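PDB 2HFS: mevalonate kinase, putative, which probably phosphorylates (R)-mevalonate with ATP to give (R)-5-phosphomevalonate, an early step of isoprenoid and sterol biosynthesis. Local coordinates for residues L188-T201 with T286-S299. Numbering follows the deposited sequence.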
ATOM      1  N   LEU A 188      -3.884  12.148   9.499  1.00 18.93           N
ATOM      2  CA  LEU A 188      -2.634  11.500   9.867  1.00 17.30           C
ATOM      3  C   LEU A 188      -1.526  12.092   8.985  1.00 16.54           C
ATOM      4  O   LEU A 188      -1.569  11.973   7.779  1.00 15.46           O
ATOM      5  CB  LEU A 188      -2.721   9.989   9.594  1.00 18.07           C
ATOM      6  CG  LEU A 188      -3.217   8.941  10.586  1.00 19.82           C
ATOM      7  CD1 LEU A 188      -4.194   9.428  11.586  1.00 21.56           C
ATOM      8  CD2 LEU A 188      -3.636   7.629   9.974  1.00 18.16           C
ATOM      9  N   TYR A 189      -0.548  12.712   9.627  1.00 13.56           N
ATOM     10  CA  TYR A 189       0.622  13.244   8.978  1.00 14.14           C
ATOM     11  C   TYR A 189       1.738  12.181   9.031  1.00 12.65           C
ATOM     12  O   TYR A 189       2.309  11.925  10.099  1.00 13.34           O
ATOM     13  CB  TYR A 189       1.048  14.550   9.661  1.00 15.93           C
ATOM     14  CG  TYR A 189       0.066  15.703   9.507  1.00 19.79           C
ATOM     15  CD1 TYR A 189      -0.808  16.045  10.540  1.00 19.36           C
ATOM     16  CD2 TYR A 189       0.025  16.462   8.337  1.00 21.56           C
ATOM     17  CE1 TYR A 189      -1.713  17.104  10.405  1.00 22.02           C
ATOM     18  CE2 TYR A 189      -0.873  17.526   8.195  1.00 23.59           C
ATOM     19  CZ  TYR A 189      -1.737  17.833   9.233  1.00 22.34           C
ATOM     20  OH  TYR A 189      -2.629  18.880   9.095  1.00 26.60           O
ATOM     21  N   LEU A 190       2.012  11.541   7.885  1.00 12.16           N
ATOM     22  CA  LEU A 190       2.957  10.432   7.800  1.00 11.28           C
ATOM     23  C   LEU A 190       4.278  10.798   7.140  1.00 11.56           C
ATOM     24  O   LEU A 190       4.310  11.562   6.157  1.00 10.52           O
ATOM     25  CB  LEU A 190       2.321   9.247   7.039  1.00 11.06           C
ATOM     26  CG  LEU A 190       1.021   8.647   7.587  1.00 11.60           C
ATOM     27  CD1 LEU A 190       0.534   7.470   6.735  1.00 11.36           C
ATOM     28  CD2 LEU A 190       1.214   8.202   9.021  1.00  8.00           C
ATOM     29  N   VAL A 191       5.372  10.236   7.659  1.00 10.36           N
ATOM     30  CA  VAL A 191       6.637  10.246   6.917  1.00 11.31           C
ATOM     31  C   VAL A 191       6.887   8.773   6.583  1.00 10.87           C
ATOM     32  O   VAL A 191       6.930   7.937   7.474  1.00 10.66           O
ATOM     33  CB  VAL A 191       7.839  10.809   7.724  1.00 11.76           C
ATOM     34  CG1 VAL A 191       9.083  10.784   6.871  1.00 14.02           C
ATOM     35  CG2 VAL A 191       7.579  12.239   8.181  1.00 14.20           C
ATOM     36  N   VAL A 192       6.980   8.451   5.300  1.00 11.16           N
ATOM     37  CA  VAL A 192       7.267   7.083   4.912  1.00  9.46           C
ATOM     38  C   VAL A 192       8.658   7.061   4.306  1.00 10.01           C
ATOM     39  O   VAL A 192       9.019   7.961   3.541  1.00 10.50           O
ATOM     40  CB  VAL A 192       6.226   6.510   3.932  1.00 10.34           C
ATOM     41  CG1 VAL A 192       6.562   5.040   3.580  1.00 10.18           C
ATOM     42  CG2 VAL A 192       4.806   6.637   4.505  1.00  8.41           C
ATOM     43  N   VAL A 193       9.444   6.047   4.657  1.00  9.11           N
ATOM     44  CA  VAL A 193      10.875   6.028   4.285  1.00  9.84           C
ATOM     45  C   VAL A 193      11.217   4.736   3.547  1.00 10.28           C
ATOM     46  O   VAL A 193      10.908   3.645   4.031  1.00 11.09           O
ATOM     47  CB  VAL A 193      11.765   6.164   5.550  1.00  7.09           C
ATOM     48  CG1 VAL A 193      13.233   6.104   5.203  1.00  9.77           C
ATOM     49  CG2 VAL A 193      11.454   7.439   6.317  1.00 13.66           C
ATOM     50  N   GLY A 194      11.860   4.847   2.388  1.00 10.33           N
ATOM     51  CA  GLY A 194      12.280   3.670   1.663  1.00 10.44           C
ATOM     52  C   GLY A 194      13.734   3.317   1.940  1.00 11.06           C
ATOM     53  O   GLY A 194      14.602   4.214   1.924  1.00 10.52           O
ATOM     54  N   THR A 195      14.012   2.026   2.161  1.00 10.66           N
ATOM     55  CA  THR A 195      15.371   1.566   2.480  1.00 14.21           C
ATOM     56  C   THR A 195      16.181   1.303   1.209  1.00 16.79           C
ATOM     57  O   THR A 195      17.411   1.263   1.256  1.00 17.02           O
ATOM     58  CB  THR A 195      15.358   0.263   3.324  1.00 14.48           C
ATOM     59  OG1 THR A 195      14.645  -0.747   2.605  1.00 14.47           O
ATOM     60  CG2 THR A 195      14.556   0.415   4.637  1.00 12.13           C
ATOM     61  N   GLY A 196      15.479   1.085   0.093  1.00 18.20           N
ATOM     62  CA  GLY A 196      16.114   0.711  -1.182  1.00 21.85           C
ATOM     63  C   GLY A 196      16.373  -0.788  -1.291  1.00 23.90           C
ATOM     64  O   GLY A 196      16.946  -1.269  -2.272  1.00 24.40           O
ATOM     65  N   ILE A 197      15.927  -1.528  -0.280  1.00 25.23           N
ATOM     66  CA  ILE A 197      16.148  -2.957  -0.206  1.00 26.82           C
ATOM     67  C   ILE A 197      14.840  -3.675  -0.539  1.00 27.39           C
ATOM     68  O   ILE A 197      13.779  -3.342   0.005  1.00 27.32           O
ATOM     69  CB  ILE A 197      16.670  -3.334   1.207  1.00 27.28           C
ATOM     70  CG1 ILE A 197      17.837  -2.420   1.592  1.00 26.51           C
ATOM     71  CG2 ILE A 197      17.056  -4.823   1.276  1.00 27.41           C
ATOM     72  CD1 ILE A 197      18.237  -2.494   3.036  1.00 30.65           C
ATOM     73  N   ASN A 198      14.927  -4.653  -1.437  0.50 27.43           N
ATOM     74  CA  ASN A 198      13.768  -5.445  -1.841  0.50 27.21           C
ATOM     75  C   ASN A 198      13.644  -6.747  -1.053  0.50 27.33           C
ATOM     76  O   ASN A 198      14.609  -7.506  -0.926  0.50 28.46           O
ATOM     77  CB  ASN A 198      13.808  -5.721  -3.351  0.50 27.15           C
ATOM     78  CG  ASN A 198      13.525  -4.477  -4.179  0.50 26.39           C
ATOM     79  OD1 ASN A 198      12.645  -3.682  -3.844  0.50 24.94           O
ATOM     80  ND2 ASN A 198      14.270  -4.302  -5.268  0.50 26.24           N
ATOM     81  N   ALA A 199      12.451  -6.994  -0.522  1.00 27.24           N
ATOM     82  CA  ALA A 199      12.191  -8.187   0.270  1.00 26.23           C
ATOM     83  C   ALA A 199      11.130  -9.046  -0.412  1.00 25.81           C
ATOM     84  O   ALA A 199      10.246  -8.508  -1.076  1.00 25.79           O
ATOM     85  CB  ALA A 199      11.747  -7.789   1.666  1.00 26.21           C
ATOM     86  N   SER A 200      11.232 -10.367  -0.244  1.00 23.39           N
ATOM     87  CA  SER A 200      10.250 -11.317  -0.767  1.00 23.85           C
ATOM     88  C   SER A 200       9.211 -11.679   0.287  1.00 22.45           C
ATOM     89  O   SER A 200       9.486 -12.461   1.206  1.00 21.55           O
ATOM     90  CB  SER A 200      10.929 -12.592  -1.275  1.00 23.62           C
ATOM     91  OG  SER A 200       9.961 -13.581  -1.611  1.00 26.52           O
ATOM     92  N   THR A 201       8.020 -11.110   0.140  1.00 21.31           N
ATOM     93  CA  THR A 201       6.899 -11.392   1.046  1.00 21.68           C
ATOM     94  C   THR A 201       6.764 -12.883   1.352  1.00 22.07           C
ATOM     95  O   THR A 201       6.820 -13.294   2.516  1.00 19.90           O
ATOM     96  CB  THR A 201       5.591 -10.838   0.453  1.00 22.76           C
ATOM     97  OG1 THR A 201       5.730  -9.425   0.264  1.00 24.24           O
ATOM     98  CG2 THR A 201       4.443 -10.938   1.454  1.00 22.89           C
ATOM     99  N   THR A 286       6.320  -6.041   4.640  1.00 12.75           N
ATOM    100  CA  THR A 286       7.102  -7.285   4.673  1.00 13.34           C
ATOM    101  C   THR A 286       8.260  -7.222   5.662  1.00 11.89           C
ATOM    102  O   THR A 286       8.561  -8.205   6.322  1.00 13.22           O
ATOM    103  CB  THR A 286       7.614  -7.628   3.256  1.00  9.70           C
ATOM    104  OG1 THR A 286       6.497  -7.920   2.420  1.00 15.10           O
ATOM    105  CG2 THR A 286       8.454  -8.924   3.237  1.00 12.37           C
ATOM    106  N   GLY A 287       8.891  -6.059   5.758  1.00 12.62           N
ATOM    107  CA  GLY A 287      10.079  -5.881   6.582  1.00 11.86           C
ATOM    108  C   GLY A 287      11.316  -6.404   5.884  1.00 13.64           C
ATOM    109  O   GLY A 287      11.263  -6.794   4.703  1.00 11.61           O
ATOM    110  N   ARG A 288      12.430  -6.433   6.624  1.00 13.50           N
ATOM    111  CA  ARG A 288      13.746  -6.875   6.118  1.00 14.76           C
ATOM    112  C   ARG A 288      14.140  -6.067   4.878  1.00 14.39           C
ATOM    113  O   ARG A 288      14.706  -6.597   3.917  1.00 15.73           O
ATOM    114  CB  ARG A 288      13.766  -8.385   5.815  1.00 14.54           C
ATOM    115  CG  ARG A 288      13.314  -9.288   6.973  1.00 15.62           C
ATOM    116  CD  ARG A 288      13.562 -10.769   6.694  1.00 14.73           C
ATOM    117  NE  ARG A 288      13.428 -11.600   7.888  1.00 14.24           N
ATOM    118  CZ  ARG A 288      13.254 -12.925   7.862  1.00 17.73           C
ATOM    119  NH1 ARG A 288      13.190 -13.567   6.700  1.00 17.25           N
ATOM    120  NH2 ARG A 288      13.143 -13.609   8.998  1.00 18.59           N
ATOM    121  N   GLY A 289      13.797  -4.782   4.898  1.00 14.36           N
ATOM    122  CA  GLY A 289      13.903  -3.930   3.721  1.00 12.80           C
ATOM    123  C   GLY A 289      12.613  -3.152   3.562  1.00 13.25           C
ATOM    124  O   GLY A 289      11.855  -2.978   4.520  1.00 13.18           O
ATOM    125  N   GLY A 290      12.330  -2.703   2.350  1.00 12.79           N
ATOM    126  CA  GLY A 290      11.056  -2.045   2.087  1.00 11.61           C
ATOM    127  C   GLY A 290      10.962  -0.701   2.802  1.00 12.16           C
ATOM    128  O   GLY A 290      11.945   0.039   2.860  1.00 13.42           O
ATOM    129  N   ILE A 291       9.795  -0.426   3.382  1.00 11.20           N
ATOM    130  CA  ILE A 291       9.481   0.881   3.955  1.00 10.24           C
ATOM    131  C   ILE A 291       9.249   0.835   5.463  1.00 11.41           C
ATOM    132  O   ILE A 291       8.888  -0.227   6.034  1.00 10.03           O
ATOM    133  CB  ILE A 291       8.217   1.549   3.277  1.00 11.95           C
ATOM    134  CG1 ILE A 291       6.973   0.633   3.325  1.00  7.96           C
ATOM    135  CG2 ILE A 291       8.538   1.992   1.847  1.00 10.62           C
ATOM    136  CD1 ILE A 291       5.630   1.418   3.330  1.00 13.90           C
ATOM    137  N   ALA A 292       9.458   2.000   6.079  1.00  9.34           N
ATOM    138  CA  ALA A 292       9.017   2.278   7.433  1.00 10.30           C
ATOM    139  C   ALA A 292       8.065   3.450   7.373  1.00  9.55           C
ATOM    140  O   ALA A 292       8.050   4.199   6.392  1.00  8.83           O
ATOM    141  CB  ALA A 292      10.193   2.606   8.345  1.00  9.36           C
ATOM    142  N   VAL A 293       7.264   3.595   8.431  1.00  9.42           N
ATOM    143  CA  VAL A 293       6.294   4.671   8.529  1.00  9.99           C
ATOM    144  C   VAL A 293       6.417   5.342   9.898  1.00 11.10           C
ATOM    145  O   VAL A 293       6.579   4.660  10.913  1.00 11.22           O
ATOM    146  CB  VAL A 293       4.848   4.155   8.287  1.00 11.47           C
ATOM    147  CG1 VAL A 293       4.456   3.013   9.273  1.00  8.11           C
ATOM    148  CG2 VAL A 293       3.879   5.281   8.385  1.00  8.44           C
ATOM    149  N   ALA A 294       6.379   6.673   9.909  1.00 10.84           N
ATOM    150  CA  ALA A 294       6.412   7.431  11.164  1.00 11.32           C
ATOM    151  C   ALA A 294       5.140   8.267  11.229  1.00 13.17           C
ATOM    152  O   ALA A 294       4.667   8.756  10.189  1.00 11.11           O
ATOM    153  CB  ALA A 294       7.647   8.324  11.211  1.00 12.84           C
ATOM    154  N   LEU A 295       4.588   8.426  12.433  1.00 12.04           N
ATOM    155  CA  LEU A 295       3.440   9.322  12.636  1.00 13.43           C
ATOM    156  C   LEU A 295       3.897  10.639  13.254  1.00 13.07           C
ATOM    157  O   LEU A 295       4.563  10.644  14.284  1.00 13.70           O
ATOM    158  CB  LEU A 295       2.386   8.679  13.533  1.00 12.03           C
ATOM    159  CG  LEU A 295       1.136   9.489  13.881  1.00 12.77           C
ATOM    160  CD1 LEU A 295       0.198   9.711  12.658  1.00 12.08           C
ATOM    161  CD2 LEU A 295       0.389   8.814  15.001  1.00 13.01           C
ATOM    162  N   ALA A 296       3.527  11.744  12.623  1.00 14.73           N
ATOM    163  CA  ALA A 296       3.876  13.083  13.120  1.00 15.65           C
ATOM    164  C   ALA A 296       2.641  13.715  13.757  1.00 17.63           C
ATOM    165  O   ALA A 296       1.515  13.367  13.404  1.00 16.98           O
ATOM    166  CB  ALA A 296       4.394  13.963  11.974  1.00 15.77           C
ATOM    167  N   ALA A 297       2.849  14.656  14.678  1.00 19.93           N
ATOM    168  CA  ALA A 297       1.724  15.269  15.396  1.00 21.66           C
ATOM    169  C   ALA A 297       1.062  16.366  14.574  1.00 22.61           C
ATOM    170  O   ALA A 297      -0.094  16.728  14.825  1.00 23.22           O
ATOM    171  CB  ALA A 297       2.176  15.824  16.754  1.00 21.08           C
ATOM    172  N   SER A 298       1.804  16.887  13.598  1.00 22.89           N
ATOM    173  CA  SER A 298       1.365  18.001  12.770  1.00 24.18           C
ATOM    174  C   SER A 298       2.218  18.045  11.507  1.00 25.56           C
ATOM    175  O   SER A 298       3.124  17.232  11.345  1.00 25.95           O
ATOM    176  CB  SER A 298       1.532  19.312  13.534  1.00 24.19           C
ATOM    177  OG  SER A 298       2.902  19.571  13.782  1.00 25.55           O
ATOM    178  N   SER A 299       1.938  18.999  10.621  1.00 25.82           N
ATOM    179  CA  SER A 299       2.755  19.195   9.426  1.00 26.79           C
ATOM    180  C   SER A 299       4.125  19.783   9.768  1.00 27.22           C
ATOM    181  O   SER A 299       5.140  19.416   9.164  1.00 27.26           O
ATOM    182  CB  SER A 299       2.021  20.089   8.423  1.00 27.05           C
ATOM    183  OG  SER A 299       2.522  19.897   7.113  1.00 28.48           O
TER
HETATM  184  O   HOH W   1      -0.986  12.962  12.521  1.00 14.59           O
HETATM  185  O   HOH W   2      12.713  -0.323  -0.281  1.00 20.15           O
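Tyr189 lays its ring against the backbone of Ser298 and Ser299, and it is worth tracing outward. CB sits 4.1 Å from Ala296 CB and close to Ser298 O. With CG anti to the carbonyl carbon (chi1 -66°), CG meets Ser298 C, CD1 then runs along Ser298 CA with CE1 a little farther from it, CD2 lies against Ser299 N, CE2 reaches Ser299 CB at 3.9 Å, and CZ ends near Ser299 N. That nitrogen lies over the middle of one ring face, right where helix 299-312 begins with Ser298 as its N-cap. Ala296 N donates to Tyr189 O, and water 1 bridges Tyr189 N and Ala296 O.

From here strands 188-194 and 291-296 run antiparallel as the central pair of the four-stranded sheet in the C-terminal half of this GHMP kinase. Strands 280-284 and 318-324 flank them. Val191 and Val193 pair with Ala294 and Ala292 through two N-H...O bonds each, and these side chains share the sheet face that helix 299-312 packs on. On the other face, Val192 CG1 meets Ile291 CD1 at 3.7 Å, while Leu190 CD2 touches both Val293 CG2 and Leu295 CD1.

Farther along, Gly290 O is gripped twice by Thr195, by N and by OG1 (2.8 Å); OG1 also accepts from Ile197 N in an ST turn. Gly290 N returns a bond to Ile197 O, 2.8 Å long. Ile197 CB packs against Gly289 CA (3.8 Å). At the far end Ala199 CB presses on Gly287 O, and the hydroxyls of Thr201 and Thr286 hydrogen-bond, OG1 to OG1, at 2.7 Å.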